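Local coordinates for uncharacterized protein (Treponema denticola ATCC 35404, PDB 6R9N) that senses iron(II) and oxygen for bacterial chemotaxis through a di-iron centre that stabilises an iron-peroxy species, at residues E193-V197 against R198-S202; E232-N235 against N236-W240; I100-S104 against L105-F109; K187-P190 against L191-G194. All coordinates share one frame; numbering follows the deposited sequence.

Contact 3 comes first along the chain, at the end of strand 99-103 and the short helix 104-107. Contacts 4 and 1 follow as successive parts of helix 185-199, with centres about 11 Å apart and E193 and G194 in common. Contact 2 comes last, on helix 232-242. It touches contacts 1 and 4: W240 packs on L189 and I192 of contact 4 and on H196 of contact 1. Contact 3 stands apart, its centre about 24 Å from that of contact 1. Contacts 1 and 3 both touch the second subunit. F195 of contact 1 and W106 and F109 of contact 3 each approach a peroxide, so the iron sites lie close to the dimer interface.

Contact 1: residues E193-V197 against R198-S202; sequences EGFHV and RYMAS
F195 and Y199, one helical turn apart, stack face to face near the end of helix 185-199. Their ring centroids are 4.1 Å apart and the planes are 26° from parallel. F195 CE1 sits over the centre of the Y199 ring. The closest ring atoms are F195 CD1 and Y199 CD1, at 3.4 Å. The two side chains start in different directions and cross at about a right angle. F195 has CG anti to its backbone N (chi1 -178°), whereas Y199 has CG beside its own N (chi1 -68°). This brings the tyrosine ring back over the phenylalanine. M200 is bent at chi2 and chi3, and its methyl CE reaches F195 CE2 at 4.0 Å and H196 CD2 at 3.9 Å. The backbone below is helical: Y199 N donates to F195 O at 2.8 Å, and M200 N donates to H196 O at 3.2 Å. The stack borders the di-iron site, because F195 lines the peroxide pocket. The polar ends lead elsewhere. Y199 OH bonds to L105 O of the second subunit, and R198 makes a salt bridge with D126 of that subunit. H196 ND1 bonds to I192 O one turn back, and its ring meets W240 of helix 232-242 edge-to-face.

Contact 2: residues E232-N235 against N236-W240; sequences EQVN and NFLNW
Q233 and N236 join their side-chain amides within one turn of helix 232-242. N236 ND2 donates to Q233 OE1 at 2.8 Å, and the bond is nearly straight at 165°. The acceptor lies close to the amide plane of N236. The donor, however, stands well above the carbonyl plane of Q233, and the two amide planes are 62° apart. Q233 makes the bond possible by folding at chi2 (-56°), which turns OE1 forward along the helix, toward N236. Both side chains also touch F185 of helix 185-199. The tighter side of the contact is apolar. V234 and L238 lie side by side and point the same way, with V234 CG1 3.8 Å from L238 CD1. This i, i+4 pair packs on I221 of strand 220-222, so the helix covers part of the six-stranded sheet of this metallo-beta-lactamase fold. F237 is buried too, and its ring meets that of Y229. The backbone keeps regular alpha-helical bonds throughout, among them L238 N to V234 O at 2.9 Å. E232, N235 and N239 make up the solvent side. Across the contact N235 and N239 are joined by their backbones, N239 N donating to N235 O at 2.9 Å. N239 OD1 has a weak hydrogen bond to R214.

Contact 3: residues I100-S104 against L105-F109; sequences IYISS and LWVRF. With PER (peroxide ion), chain J.
The backbone leaves strand 99-103 at S103 and turns at once into a short, weakly bonded helix, where W106 N donates to S103 O at 3.0 Å. S103 is the N-cap. Its OG accepts from L105 N at 3.1 Å, with an angle of 161° at the hydrogen. The hydroxyl can do this because it lies anti to the backbone N (chi1 177°) and beside the carbonyl carbon, close to the first turn. L105 CB packs 3.5 Å from S103 OG. I102 meets the helix with two branches. Its CG2 meets V107 CG2 at 3.6 Å, the two side chains sliding past each other in opposite directions. Its CD1 touches W106 CB at 4.0 Å, where the side chains cross at about a right angle. The strand belongs to the seven-stranded mixed sheet, and I102 and V107 also pack on the edge strand 121-124. W106 carries the contact toward an iron site that appears to be that of the second subunit. S103 CB lies 3.8 Å from W106 CD1, and L105 CB sits over one face of the indole. Its NE1 is held by G151 O. The far edge of the indole faces a peroxide, with CZ3 3.6 Å from peroxide O2 and the oxygen near the ring plane. F109 CE2 approaches the other oxygen, O1, at 3.8 Å. The W106 side chain also meets the ring of H148 and packs on D82, both iron ligands, of the second subunit.

Contact 4: residues K187-P190 against L191-G194; sequences KHLP and LIEG
A proline-containing turn inside helix 185-199 brings H188 and L189 against L191 and I192. P190 has no N-H to bond to the turn before, and the helix is kinked here. Around it the bonding shifts to a shorter span. L191 N donates to H188 O at 2.8 Å, three residues back, and I192 N donates to L189 O at 3.0 Å. L189 O also takes a weak bond from E193 N, so this carbonyl has two donors. The first two bonds run from residue i to i-3, the 3-10 pattern. A water bridges the next step of the kink: it donates to P190 O at 2.9 Å and accepts from G194 N at 3.0 Å. The side chains pack along the inner side of the helix. I192 CG2 meets the imidazole of H188 at NE2, 3.5 Å away, and the two side chains cross at about a right angle. L191 CD1 is 4.0 Å from ND1 of the same ring. Both branches approach the ring from the same side, where CG anti to the backbone N (chi1 -162°) has placed it. L189 CD1 touches I192 CD1 at 3.9 Å. I192 sends CG1 between its backbone N and carbonyl carbon (chi1 75°), which carries CD1 toward L189. This pair packs on W240 of helix 232-242, and I192 reaches F237 there as well. H188 and L191 also touch A171, while the H188 ring stands nearly perpendicular to that of Y229.

Contact 1: residues E193-V197 against R198-S202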
loop_
_atom_site.group_PDB
_atom_site.type_symbol
_atom_site.label_atom_id
_atom_site.label_comp_id
_atom_site.label_asym_id
_atom_site.label_seq_id
_atom_site.Cartn_x
_atom_site.Cartn_y
_atom_site.Cartn_z
ATOM N N GLU A 193 3.176 2.982 -19.368
ATOM C CA GLU A 193 4.156 1.909 -19.528
ATOM C C GLU A 193 5.078 1.795 -18.312
ATOM O O GLU A 193 5.199 0.719 -17.708
ATOM C CB GLU A 193 4.968 2.139 -20.802
ATOM C CG GLU A 193 5.847 0.951 -21.176
ATOM C CD GLU A 193 6.675 1.222 -22.415
ATOM O OE1 GLU A 193 6.988 0.251 -23.145
ATOM O OE2 GLU A 193 6.994 2.408 -22.663
ATOM N N GLY A 194 5.720 2.899 -17.928
ATOM C CA GLY A 194 6.607 2.865 -16.779
ATOM C C GLY A 194 5.907 2.386 -15.522
ATOM O O GLY A 194 6.452 1.579 -14.765
ATOM N N PHE A 195 4.685 2.869 -15.288
ATOM C CA PHE A 195 3.947 2.469 -14.093
ATOM C C PHE A 195 3.681 0.964 -14.077
ATOM O O PHE A 195 3.893 0.298 -13.055
ATOM C CB PHE A 195 2.642 3.257 -14.000
ATOM C CG PHE A 195 1.832 2.941 -12.782
ATOM C CD1 PHE A 195 2.128 3.539 -11.565
ATOM C CD2 PHE A 195 0.768 2.050 -12.854
ATOM C CE1 PHE A 195 1.370 3.265 -10.437
ATOM C CE2 PHE A 195 0.026 1.741 -11.724
ATOM C CZ PHE A 195 0.321 2.353 -10.516
ATOM N N HIS A 196 3.211 0.397 -15.197
ATOM C CA HIS A 196 2.891 -1.031 -15.174
ATOM C C HIS A 196 4.156 -1.886 -15.134
ATOM O O HIS A 196 4.204 -2.912 -14.435
ATOM C CB HIS A 196 1.992 -1.394 -16.360
ATOM C CG HIS A 196 0.582 -0.900 -16.214
ATOM N ND1 HIS A 196 0.218 0.401 -16.483
ATOM C CD2 HIS A 196 -0.546 -1.525 -15.798
ATOM C CE1 HIS A 196 -1.077 0.552 -16.262
ATOM N NE2 HIS A 196 -1.564 -0.601 -15.838
ATOM N N VAL A 197 5.204 -1.466 -15.847
ATOM C CA VAL A 197 6.456 -2.217 -15.822
ATOM C C VAL A 197 7.004 -2.301 -14.401
ATOM O O VAL A 197 7.531 -3.342 -13.987
ATOM C CB VAL A 197 7.485 -1.581 -16.780
ATOM C CG1 VAL A 197 8.903 -2.053 -16.438
ATOM C CG2 VAL A 197 7.140 -1.900 -18.221
ATOM N N ARG A 198 6.885 -1.214 -13.628
ATOM C CA ARG A 198 7.541 -1.151 -12.324
ATOM C C ARG A 198 6.648 -1.587 -11.169
ATOM O O ARG A 198 7.150 -2.191 -10.213
ATOM C CB ARG A 198 8.067 0.264 -12.066
ATOM C CG ARG A 198 8.754 0.465 -10.693
ATOM C CD ARG A 198 10.048 -0.399 -10.500
ATOM N NE ARG A 198 10.602 -0.182 -9.157
ATOM C CZ ARG A 198 10.192 -0.840 -8.071
ATOM N NH1 ARG A 198 9.245 -1.780 -8.173
ATOM N NH2 ARG A 198 10.721 -0.564 -6.888
ATOM N N TYR A 199 5.339 -1.327 -11.227
ATOM C CA TYR A 199 4.449 -1.586 -10.091
ATOM C C TYR A 199 3.701 -2.920 -10.166
ATOM O O TYR A 199 3.337 -3.463 -9.122
ATOM C CB TYR A 199 3.410 -0.463 -9.945
ATOM C CG TYR A 199 3.920 0.906 -9.536
ATOM C CD1 TYR A 199 4.731 1.660 -10.384
ATOM C CD2 TYR A 199 3.544 1.469 -8.316
ATOM C CE1 TYR A 199 5.174 2.936 -10.014
ATOM C CE2 TYR A 199 3.972 2.735 -7.937
ATOM C CZ TYR A 199 4.786 3.463 -8.791
ATOM O OH TYR A 199 5.197 4.723 -8.417
ATOM N N MET A 200 3.414 -3.454 -11.347
ATOM C CA MET A 200 2.856 -4.808 -11.421
ATOM C C MET A 200 3.932 -5.858 -11.118
ATOM O O MET A 200 5.059 -5.767 -11.612
ATOM C CB MET A 200 2.263 -5.058 -12.810
ATOM C CG MET A 200 1.308 -3.959 -13.313
ATOM S SD MET A 200 -0.284 -3.980 -12.411
ATOM C CE MET A 200 -0.475 -2.266 -11.939
ATOM N N ALA A 201 3.564 -6.900 -10.345
ATOM C CA ALA A 201 4.579 -7.756 -9.720
ATOM C C ALA A 201 5.288 -8.686 -10.703
ATOM O O ALA A 201 6.473 -8.986 -10.502
ATOM C CB ALA A 201 3.988 -8.606 -8.596
ATOM N N SER A 202 4.593 -9.170 -11.740
ATOM C CA SER A 202 5.164 -10.162 -12.654
ATOM C C SER A 202 4.217 -10.405 -13.825
ATOM O O SER A 202 3.000 -10.211 -13.723
ATOM C CB SER A 202 5.435 -11.491 -11.938
ATOM O OG SER A 202 4.202 -12.101 -11.552
#

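Contact 2: residues E232-N235 against N236-W240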
loop_
_atom_site.group_PDB
_atom_site.type_symbol
_atom_site.label_atom_id
_atom_site.label_comp_id
_atom_site.label_asym_id
_atom_site.label_seq_id
_atom_site.Cartn_x
_atom_site.Cartn_y
_atom_site.Cartn_z
ATOM N N GLU A 232 -12.681 -0.865 -28.672
ATOM C CA GLU A 232 -11.451 -1.515 -29.097
ATOM C C GLU A 232 -10.290 -1.237 -28.153
ATOM O O GLU A 232 -9.305 -1.978 -28.163
ATOM C CB GLU A 232 -11.097 -1.059 -30.510
ATOM C CG GLU A 232 -10.585 0.372 -30.580
ATOM C CD GLU A 232 -11.710 1.420 -30.564
ATOM O OE1 GLU A 232 -12.827 1.110 -31.049
ATOM O OE2 GLU A 232 -11.472 2.553 -30.067
ATOM N N GLN A 233 -10.357 -0.173 -27.358
ATOM C CA GLN A 233 -9.242 0.105 -26.464
ATOM C C GLN A 233 -9.193 -0.855 -25.279
ATOM O O GLN A 233 -8.109 -1.056 -24.720
ATOM C CB GLN A 233 -9.294 1.567 -25.988
ATOM C CG GLN A 233 -9.116 2.628 -27.090
ATOM C CD GLN A 233 -7.828 2.478 -27.900
ATOM O OE1 GLN A 233 -6.967 1.670 -27.585
ATOM N NE2 GLN A 233 -7.705 3.261 -28.958
ATOM N N VAL A 234 -10.330 -1.457 -24.896
ATOM C CA VAL A 234 -10.310 -2.549 -23.922
ATOM C C VAL A 234 -9.457 -3.697 -24.437
ATOM O O VAL A 234 -8.551 -4.176 -23.749
ATOM C CB VAL A 234 -11.736 -3.040 -23.612
ATOM C CG1 VAL A 234 -11.654 -4.320 -22.761
ATOM C CG2 VAL A 234 -12.577 -1.946 -22.933
ATOM N N ASN A 235 -9.749 -4.160 -25.657
ATOM C CA ASN A 235 -8.934 -5.194 -26.288
ATOM C C ASN A 235 -7.481 -4.761 -26.393
ATOM O O ASN A 235 -6.568 -5.553 -26.135
ATOM C CB ASN A 235 -9.479 -5.530 -27.673
ATOM C CG ASN A 235 -10.596 -6.534 -27.619
ATOM O OD1 ASN A 235 -10.703 -7.308 -26.664
ATOM N ND2 ASN A 235 -11.457 -6.521 -28.639
ATOM N N ASN A 236 -7.250 -3.521 -26.813
ATOM C CA ASN A 236 -5.882 -3.048 -26.971
ATOM C C ASN A 236 -5.137 -3.127 -25.647
ATOM O O ASN A 236 -4.032 -3.667 -25.578
ATOM C CB ASN A 236 -5.884 -1.615 -27.497
ATOM C CG ASN A 236 -6.112 -1.540 -28.994
ATOM O OD1 ASN A 236 -6.018 -2.544 -29.703
ATOM N ND2 ASN A 236 -6.387 -0.341 -29.485
ATOM N N PHE A 237 -5.752 -2.627 -24.575
ATOM C CA PHE A 237 -5.088 -2.650 -23.279
ATOM C C PHE A 237 -4.834 -4.081 -22.816
ATOM O O PHE A 237 -3.717 -4.433 -22.412
ATOM C CB PHE A 237 -5.913 -1.890 -22.238
ATOM C CG PHE A 237 -5.339 -2.002 -20.863
ATOM C CD1 PHE A 237 -4.216 -1.266 -20.514
ATOM C CD2 PHE A 237 -5.855 -2.899 -19.957
ATOM C CE1 PHE A 237 -3.661 -1.391 -19.266
ATOM C CE2 PHE A 237 -5.297 -3.032 -18.711
ATOM C CZ PHE A 237 -4.196 -2.273 -18.362
ATOM N N LEU A 238 -5.865 -4.927 -22.874
ATOM C CA LEU A 238 -5.714 -6.306 -22.416
ATOM C C LEU A 238 -4.629 -7.040 -23.196
ATOM O O LEU A 238 -3.822 -7.773 -22.606
ATOM C CB LEU A 238 -7.046 -7.045 -22.531
ATOM C CG LEU A 238 -8.164 -6.475 -21.664
ATOM C CD1 LEU A 238 -9.447 -7.297 -21.764
ATOM C CD2 LEU A 238 -7.682 -6.384 -20.232
ATOM N N ASN A 239 -4.579 -6.851 -24.521
ATOM C CA ASN A 239 -3.550 -7.524 -25.315
ATOM C C ASN A 239 -2.160 -7.068 -24.898
ATOM O O ASN A 239 -1.254 -7.894 -24.713
ATOM C CB ASN A 239 -3.765 -7.262 -26.809
ATOM C CG ASN A 239 -5.006 -7.946 -27.351
ATOM O OD1 ASN A 239 -5.563 -8.856 -26.720
ATOM N ND2 ASN A 239 -5.454 -7.509 -28.528
ATOM N N TRP A 240 -1.987 -5.757 -24.705
ATOM C CA TRP A 240 -0.691 -5.222 -24.298
ATOM C C TRP A 240 -0.277 -5.755 -22.926
ATOM O O TRP A 240 0.875 -6.163 -22.725
ATOM C CB TRP A 240 -0.749 -3.699 -24.303
ATOM C CG TRP A 240 0.424 -3.040 -23.661
ATOM C CD1 TRP A 240 1.643 -2.797 -24.227
ATOM C CD2 TRP A 240 0.486 -2.512 -22.331
ATOM N NE1 TRP A 240 2.464 -2.150 -23.329
ATOM C CE2 TRP A 240 1.778 -1.965 -22.158
ATOM C CE3 TRP A 240 -0.425 -2.445 -21.270
ATOM C CZ2 TRP A 240 2.175 -1.357 -20.973
ATOM C CZ3 TRP A 240 -0.028 -1.849 -20.092
ATOM C CH2 TRP A 240 1.264 -1.313 -19.951
#

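Contact 3: residues I100-S104 against L105-F109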
loop_
_atom_site.group_PDB
_atom_site.type_symbol
_atom_site.label_atom_id
_atom_site.label_comp_id
_atom_site.label_asym_id
_atom_site.label_seq_id
_atom_site.Cartn_x
_atom_site.Cartn_y
_atom_site.Cartn_z
ATOM N N ILE A 100 -17.888 -0.295 4.323
ATOM C CA ILE A 100 -16.702 -0.144 3.490
ATOM C C ILE A 100 -16.190 -1.522 3.097
ATOM O O ILE A 100 -15.824 -2.333 3.958
ATOM C CB ILE A 100 -15.615 0.662 4.208
ATOM C CG1 ILE A 100 -16.106 2.086 4.424
ATOM C CG2 ILE A 100 -14.349 0.672 3.386
ATOM C CD1 ILE A 100 -15.091 2.966 5.065
ATOM N N TYR A 101 -16.124 -1.769 1.793
ATOM C CA TYR A 101 -15.624 -3.036 1.286
ATOM C C TYR A 101 -14.142 -2.895 0.987
ATOM O O TYR A 101 -13.726 -1.986 0.255
ATOM C CB TYR A 101 -16.372 -3.456 0.026
ATOM C CG TYR A 101 -17.774 -4.018 0.248
ATOM C CD1 TYR A 101 -18.780 -3.238 0.812
ATOM C CD2 TYR A 101 -18.088 -5.322 -0.134
ATOM C CE1 TYR A 101 -20.082 -3.753 1.002
ATOM C CE2 TYR A 101 -19.369 -5.848 0.045
ATOM C CZ TYR A 101 -20.367 -5.062 0.612
ATOM O OH TYR A 101 -21.647 -5.593 0.796
ATOM N N ILE A 102 -13.352 -3.801 1.557
ATOM C CA ILE A 102 -11.916 -3.812 1.337
ATOM C C ILE A 102 -11.438 -5.232 1.570
ATOM O O ILE A 102 -12.074 -6.005 2.296
ATOM C CB ILE A 102 -11.211 -2.792 2.266
ATOM C CG1 ILE A 102 -9.767 -2.551 1.792
ATOM C CG2 ILE A 102 -11.303 -3.253 3.721
ATOM C CD1 ILE A 102 -9.133 -1.327 2.374
ATOM N N SER A 103 -10.336 -5.588 0.926
ATOM C CA SER A 103 -9.714 -6.884 1.160
ATOM C C SER A 103 -9.558 -7.179 2.642
ATOM O O SER A 103 -9.169 -6.313 3.429
ATOM C CB SER A 103 -8.340 -6.937 0.498
ATOM O OG SER A 103 -7.727 -8.179 0.805
ATOM N N SER A 104 -9.852 -8.424 3.018
ATOM C CA SER A 104 -9.593 -8.859 4.388
ATOM C C SER A 104 -8.126 -8.678 4.790
ATOM O O SER A 104 -7.837 -8.607 5.984
ATOM C CB SER A 104 -10.031 -10.311 4.572
ATOM O OG SER A 104 -9.196 -11.182 3.840
ATOM N N LEU A 105 -7.202 -8.553 3.828
ATOM C CA LEU A 105 -5.800 -8.298 4.174
ATOM C C LEU A 105 -5.621 -6.997 4.942
ATOM O O LEU A 105 -4.645 -6.855 5.690
ATOM C CB LEU A 105 -4.921 -8.252 2.920
ATOM C CG LEU A 105 -4.262 -9.527 2.416
ATOM C CD1 LEU A 105 -5.324 -10.496 1.977
ATOM C CD2 LEU A 105 -3.287 -9.231 1.271
ATOM N N TRP A 106 -6.522 -6.028 4.759
ATOM C CA TRP A 106 -6.314 -4.679 5.275
ATOM C C TRP A 106 -7.258 -4.282 6.399
ATOM O O TRP A 106 -6.987 -3.290 7.087
ATOM C CB TRP A 106 -6.456 -3.652 4.132
ATOM C CG TRP A 106 -5.596 -3.990 2.951
ATOM C CD1 TRP A 106 -6.005 -4.221 1.661
ATOM C CD2 TRP A 106 -4.182 -4.179 2.961
ATOM N NE1 TRP A 106 -4.919 -4.533 0.868
ATOM C CE2 TRP A 106 -3.790 -4.510 1.643
ATOM C CE3 TRP A 106 -3.199 -4.101 3.958
ATOM C CZ2 TRP A 106 -2.458 -4.761 1.303
ATOM C CZ3 TRP A 106 -1.890 -4.358 3.615
ATOM C CH2 TRP A 106 -1.530 -4.691 2.302
ATOM N N VAL A 107 -8.356 -5.016 6.591
ATOM C CA VAL A 107 -9.337 -4.645 7.608
ATOM C C VAL A 107 -8.687 -4.487 8.975
ATOM O O VAL A 107 -8.945 -3.510 9.699
ATOM C CB VAL A 107 -10.481 -5.669 7.653
ATOM C CG1 VAL A 107 -11.335 -5.415 8.864
ATOM C CG2 VAL A 107 -11.315 -5.577 6.409
ATOM N N ARG A 108 -7.777 -5.402 9.320
ATOM C CA ARG A 108 -7.272 -5.346 10.688
ATOM C C ARG A 108 -6.257 -4.251 10.886
ATOM O O ARG A 108 -5.495 -4.375 11.867
ATOM C CB ARG A 108 -6.686 -6.705 11.063
ATOM C CG ARG A 108 -7.585 -7.572 11.943
ATOM C CD ARG A 108 -7.024 -8.970 12.078
ATOM N NE ARG A 108 -6.344 -9.142 13.358
ATOM N NH1 ARG A 108 -4.560 -10.237 12.438
ATOM N NH2 ARG A 108 -4.621 -9.861 14.692
ATOM N N PHE A 109 -6.246 -3.248 10.010
ATOM C CA PHE A 109 -5.396 -2.074 10.146
ATOM C C PHE A 109 -6.264 -0.816 10.007
ATOM O O PHE A 109 -7.503 -0.868 9.922
ATOM C CB PHE A 109 -4.262 -2.051 9.103
ATOM C CG PHE A 109 -3.382 -3.281 9.100
ATOM C CD1 PHE A 109 -3.718 -4.398 8.345
ATOM C CD2 PHE A 109 -2.202 -3.311 9.832
ATOM C CE1 PHE A 109 -2.902 -5.530 8.324
ATOM C CE2 PHE A 109 -1.375 -4.442 9.825
ATOM C CZ PHE A 109 -1.725 -5.556 9.066
HETATM O O1 PER J . 1.334 -4.259 7.145
HETATM O O2 PER J . 1.056 -4.463 5.713
#

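Contact 4: residues K187-P190 against L191-G194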
loop_
_atom_site.group_PDB
_atom_site.type_symbol
_atom_site.label_atom_id
_atom_site.label_comp_id
_atom_site.label_asym_id
_atom_site.label_seq_id
_atom_site.Cartn_x
_atom_site.Cartn_y
_atom_site.Cartn_z
ATOM N N LYS A 187 -0.598 6.722 -28.354
ATOM C CA LYS A 187 -0.321 7.978 -27.663
ATOM C C LYS A 187 -0.483 7.829 -26.155
ATOM O O LYS A 187 0.151 8.559 -25.382
ATOM C CB LYS A 187 -1.245 9.085 -28.174
ATOM C CG LYS A 187 -0.696 9.903 -29.326
ATOM C CD LYS A 187 -1.288 11.314 -29.343
ATOM C CE LYS A 187 -1.122 11.972 -30.709
ATOM N NZ LYS A 187 -2.407 12.541 -31.220
ATOM N N HIS A 188 -1.348 6.910 -25.722
ATOM C CA HIS A 188 -1.561 6.686 -24.297
ATOM C C HIS A 188 -0.446 5.869 -23.663
ATOM O O HIS A 188 -0.147 6.057 -22.481
ATOM C CB HIS A 188 -2.889 5.974 -24.082
ATOM C CG HIS A 188 -3.406 6.075 -22.685
ATOM N ND1 HIS A 188 -3.816 7.269 -22.130
ATOM C CD2 HIS A 188 -3.596 5.130 -21.735
ATOM C CE1 HIS A 188 -4.241 7.053 -20.897
ATOM N NE2 HIS A 188 -4.119 5.764 -20.636
ATOM N N LEU A 189 0.175 4.974 -24.426
ATOM C CA LEU A 189 1.152 4.039 -23.869
ATOM C C LEU A 189 2.234 4.704 -23.030
ATOM O O LEU A 189 2.544 4.171 -21.949
ATOM C CB LEU A 189 1.785 3.213 -24.996
ATOM C CG LEU A 189 2.166 1.755 -24.721
ATOM C CD1 LEU A 189 1.193 1.079 -23.783
ATOM C CD2 LEU A 189 2.221 0.990 -26.036
ATOM N N PRO A 190 2.849 5.820 -23.440
ATOM C CA PRO A 190 3.885 6.429 -22.585
ATOM C C PRO A 190 3.373 6.865 -21.224
ATOM O O PRO A 190 4.185 7.094 -20.326
ATOM C CB PRO A 190 4.366 7.640 -23.402
ATOM C CG PRO A 190 3.906 7.385 -24.798
ATOM C CD PRO A 190 2.626 6.616 -24.657
ATOM N N LEU A 191 2.060 7.036 -21.056
ATOM C CA LEU A 191 1.508 7.435 -19.766
ATOM C C LEU A 191 1.330 6.259 -18.805
ATOM O O LEU A 191 1.230 6.468 -17.589
ATOM C CB LEU A 191 0.175 8.159 -19.985
ATOM C CG LEU A 191 0.186 9.269 -21.039
ATOM C CD1 LEU A 191 -1.146 9.996 -21.043
ATOM C CD2 LEU A 191 1.333 10.245 -20.812
ATOM N N ILE A 192 1.324 5.034 -19.316
ATOM C CA ILE A 192 1.041 3.859 -18.505
ATOM C C ILE A 192 2.192 2.865 -18.477
ATOM O O ILE A 192 2.184 1.962 -17.629
ATOM C CB ILE A 192 -0.256 3.155 -18.977
ATOM C CG1 ILE A 192 -0.010 2.390 -20.282
ATOM C CG2 ILE A 192 -1.394 4.180 -19.134
ATOM C CD1 ILE A 192 -1.210 1.528 -20.756
ATOM N N GLU A 193 3.176 2.982 -19.368
ATOM C CA GLU A 193 4.156 1.909 -19.528
ATOM C C GLU A 193 5.078 1.795 -18.312
ATOM O O GLU A 193 5.199 0.719 -17.708
ATOM C CB GLU A 193 4.968 2.139 -20.802
ATOM C CG GLU A 193 5.847 0.951 -21.176
ATOM C CD GLU A 193 6.675 1.222 -22.415
ATOM O OE1 GLU A 193 6.988 0.251 -23.145
ATOM O OE2 GLU A 193 6.994 2.408 -22.663
ATOM N N GLY A 194 5.720 2.899 -17.928
ATOM C CA GLY A 194 6.607 2.865 -16.779
ATOM C C GLY A 194 5.907 2.386 -15.522
ATOM O O GLY A 194 6.452 1.579 -14.765
HETATM O O HOH W 1 6.094 5.766 -18.558
#